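Local coordinates for protein putative adhesin (Komagataella phaffii, PDB 5FX8) that is a putative cell-wall adhesion protein, here represented by its N-terminal part, and may take part in cell-cell interaction through salt bridges and hydrogen bonds to other proteins, at residues N52-V57 / H127-E132. Residues are numbered along the deposited sequence; the frame is centred on the assembly and turned at random.
Sequences NELEFV and HTFDFE
A His-carboxylate hydrogen bond between H127 and E53, set beside an apolar cluster of L54, F129 and F131, joins strand 54-55 and the residue leading into it to the broken strand 126-132 of a different sheet in the first cohesin-like domain. The two side chains meet tip to tip: H127 NE2 donates to E53 OE2 at 3.1 Å, with a moderately bent N-H...O angle of 148°. The donor stands above the carboxylate plane, and the two planes are turned 64° apart. In H127, CG lies anti to the backbone N (chi1 180°), carrying the ring toward E53, whose chain bends at chi2. A water donates to E53 OE2 at 2.8 Å and accepts from the backbone N of D130 at 3.0 Å, tying the same carboxylate oxygen to the main chain where strand 126-132 is interrupted. The apolar part of E53 also contributes, its CG lying 3.8 Å from CD1 at the edge of the F129 ring. Deeper in, L54 divides its branches between two aromatics, crossing each at about a right angle: CD2 is 3.7 Å from F129 CE1 and CD1 is 3.8 Å from F131 CZ. A partly exposed polar pair thus borders a buried apolar cluster. L54 rests on L112 of strand 101-114, F129 and F131 reach V9 of strand 4-11, and strand 137-144 pairs with 126-132, so the contact helps join this small sheet to the larger one.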
loop_
_atom_site.group_PDB
_atom_site.type_symbol
_atom_site.label_atom_id
_atom_site.label_comp_id
_atom_site.label_asym_id
_atom_site.label_seq_id
_atom_site.Cartn_x
_atom_site.Cartn_y
_atom_site.Cartn_z
ATOM N N ASN C 52 58.615 17.337 35.511
ATOM C CA ASN C 52 57.828 18.496 35.094
ATOM C C ASN C 52 56.442 18.132 34.576
ATOM O O ASN C 52 55.574 19.001 34.528
ATOM C CB ASN C 52 58.581 19.274 34.028
ATOM C CG ASN C 52 59.943 19.687 34.496
ATOM O OD1 ASN C 52 60.121 19.983 35.673
ATOM N ND2 ASN C 52 60.922 19.688 33.597
ATOM N N GLU C 53 56.210 16.881 34.182
ATOM C CA GLU C 53 54.914 16.543 33.629
ATOM C C GLU C 53 53.845 16.463 34.708
ATOM O O GLU C 53 52.657 16.561 34.385
ATOM C CB GLU C 53 54.993 15.231 32.837
ATOM C CG GLU C 53 55.659 14.089 33.555
ATOM C CD GLU C 53 57.121 13.994 33.260
ATOM O OE1 GLU C 53 57.775 15.040 33.107
ATOM O OE2 GLU C 53 57.613 12.860 33.159
ATOM N N LEU C 54 54.245 16.308 35.975
ATOM C CA LEU C 54 53.340 16.321 37.119
ATOM C C LEU C 54 53.240 17.716 37.718
ATOM O O LEU C 54 54.191 18.490 37.699
ATOM C CB LEU C 54 53.800 15.333 38.180
ATOM C CG LEU C 54 53.881 13.893 37.697
ATOM C CD1 LEU C 54 54.333 13.012 38.787
ATOM C CD2 LEU C 54 52.554 13.437 37.208
ATOM N N GLU C 55 52.061 18.044 38.223
ATOM C CA GLU C 55 51.808 19.362 38.774
ATOM C C GLU C 55 50.894 19.246 39.978
ATOM O O GLU C 55 50.042 18.363 40.045
ATOM C CB GLU C 55 51.187 20.289 37.733
ATOM C CG GLU C 55 52.157 20.676 36.635
ATOM C CD GLU C 55 51.644 21.785 35.757
ATOM O OE1 GLU C 55 50.410 21.914 35.625
ATOM O OE2 GLU C 55 52.481 22.532 35.206
ATOM N N PHE C 56 51.110 20.121 40.948
ATOM C CA PHE C 56 50.169 20.291 42.042
ATOM C C PHE C 56 49.040 21.163 41.555
ATOM O O PHE C 56 49.263 22.039 40.724
ATOM C CB PHE C 56 50.831 20.954 43.239
ATOM C CG PHE C 56 51.636 20.031 44.062
ATOM C CD1 PHE C 56 51.058 19.334 45.086
ATOM C CD2 PHE C 56 52.963 19.862 43.815
ATOM C CE1 PHE C 56 51.778 18.494 45.848
ATOM C CE2 PHE C 56 53.687 19.011 44.566
ATOM C CZ PHE C 56 53.086 18.323 45.597
ATOM N N VAL C 57 47.827 20.911 42.044
ATOM C CA VAL C 57 46.654 21.681 41.638
ATOM C C VAL C 57 46.136 22.456 42.837
ATOM O O VAL C 57 45.792 21.874 43.868
ATOM C CB VAL C 57 45.555 20.791 41.048
ATOM C CG1 VAL C 57 44.357 21.649 40.618
ATOM C CG2 VAL C 57 46.093 19.991 39.902
ATOM N N HIS C 127 54.298 5.483 29.894
ATOM C CA HIS C 127 55.090 6.651 30.246
ATOM C C HIS C 127 55.698 6.415 31.611
ATOM O O HIS C 127 54.997 5.978 32.525
ATOM C CB HIS C 127 54.227 7.896 30.280
ATOM C CG HIS C 127 54.971 9.134 30.640
ATOM N ND1 HIS C 127 55.767 9.806 29.742
ATOM C CD2 HIS C 127 55.024 9.837 31.794
ATOM C CE1 HIS C 127 56.280 10.873 30.324
ATOM N NE2 HIS C 127 55.848 10.913 31.573
ATOM N N THR C 128 56.987 6.688 31.757
ATOM C CA THR C 128 57.658 6.547 33.041
ATOM C C THR C 128 57.950 7.921 33.611
ATOM O O THR C 128 58.282 8.849 32.872
ATOM C CB THR C 128 58.961 5.780 32.923
ATOM O OG1 THR C 128 59.968 6.684 32.459
ATOM C CG2 THR C 128 58.814 4.623 31.958
ATOM N N PHE C 129 57.810 8.048 34.924
ATOM C CA PHE C 129 58.078 9.298 35.623
ATOM C C PHE C 129 59.383 9.136 36.373
ATOM O O PHE C 129 59.565 8.148 37.082
ATOM C CB PHE C 129 56.971 9.649 36.618
ATOM C CG PHE C 129 55.593 9.674 36.048
ATOM C CD1 PHE C 129 55.120 10.797 35.406
ATOM C CD2 PHE C 129 54.752 8.602 36.209
ATOM C CE1 PHE C 129 53.860 10.834 34.921
ATOM C CE2 PHE C 129 53.491 8.639 35.723
ATOM C CZ PHE C 129 53.043 9.753 35.081
ATOM N N ASP C 130 60.286 10.089 36.214
ATOM C CA ASP C 130 61.598 10.023 36.850
ATOM C C ASP C 130 61.621 10.917 38.089
ATOM O O ASP C 130 61.563 12.143 37.979
ATOM C CB ASP C 130 62.689 10.433 35.865
ATOM C CG ASP C 130 62.860 9.444 34.748
ATOM O OD1 ASP C 130 62.534 8.262 34.958
ATOM O OD2 ASP C 130 63.315 9.848 33.659
ATOM N N PHE C 131 61.714 10.307 39.263
ATOM C CA PHE C 131 61.957 11.027 40.511
ATOM C C PHE C 131 63.424 10.850 40.910
ATOM O O PHE C 131 63.907 9.721 41.049
ATOM C CB PHE C 131 61.026 10.531 41.619
ATOM C CG PHE C 131 59.569 10.660 41.283
ATOM C CD1 PHE C 131 58.905 9.637 40.633
ATOM C CD2 PHE C 131 58.869 11.805 41.598
ATOM C CE1 PHE C 131 57.595 9.750 40.306
ATOM C CE2 PHE C 131 57.552 11.918 41.275
ATOM C CZ PHE C 131 56.915 10.888 40.621
ATOM N N GLU C 132 64.134 11.960 41.077
ATOM C CA GLU C 132 65.543 11.937 41.445
ATOM C C GLU C 132 65.710 12.252 42.925
ATOM O O GLU C 132 65.208 13.269 43.415
ATOM C CB GLU C 132 66.342 12.914 40.589
ATOM C CG GLU C 132 66.447 12.460 39.145
ATOM C CD GLU C 132 67.711 12.927 38.457
ATOM O OE1 GLU C 132 68.572 13.532 39.132
ATOM O OE2 GLU C 132 67.842 12.691 37.236
HETATM O O HOH W 1 60.068 11.701 33.723
#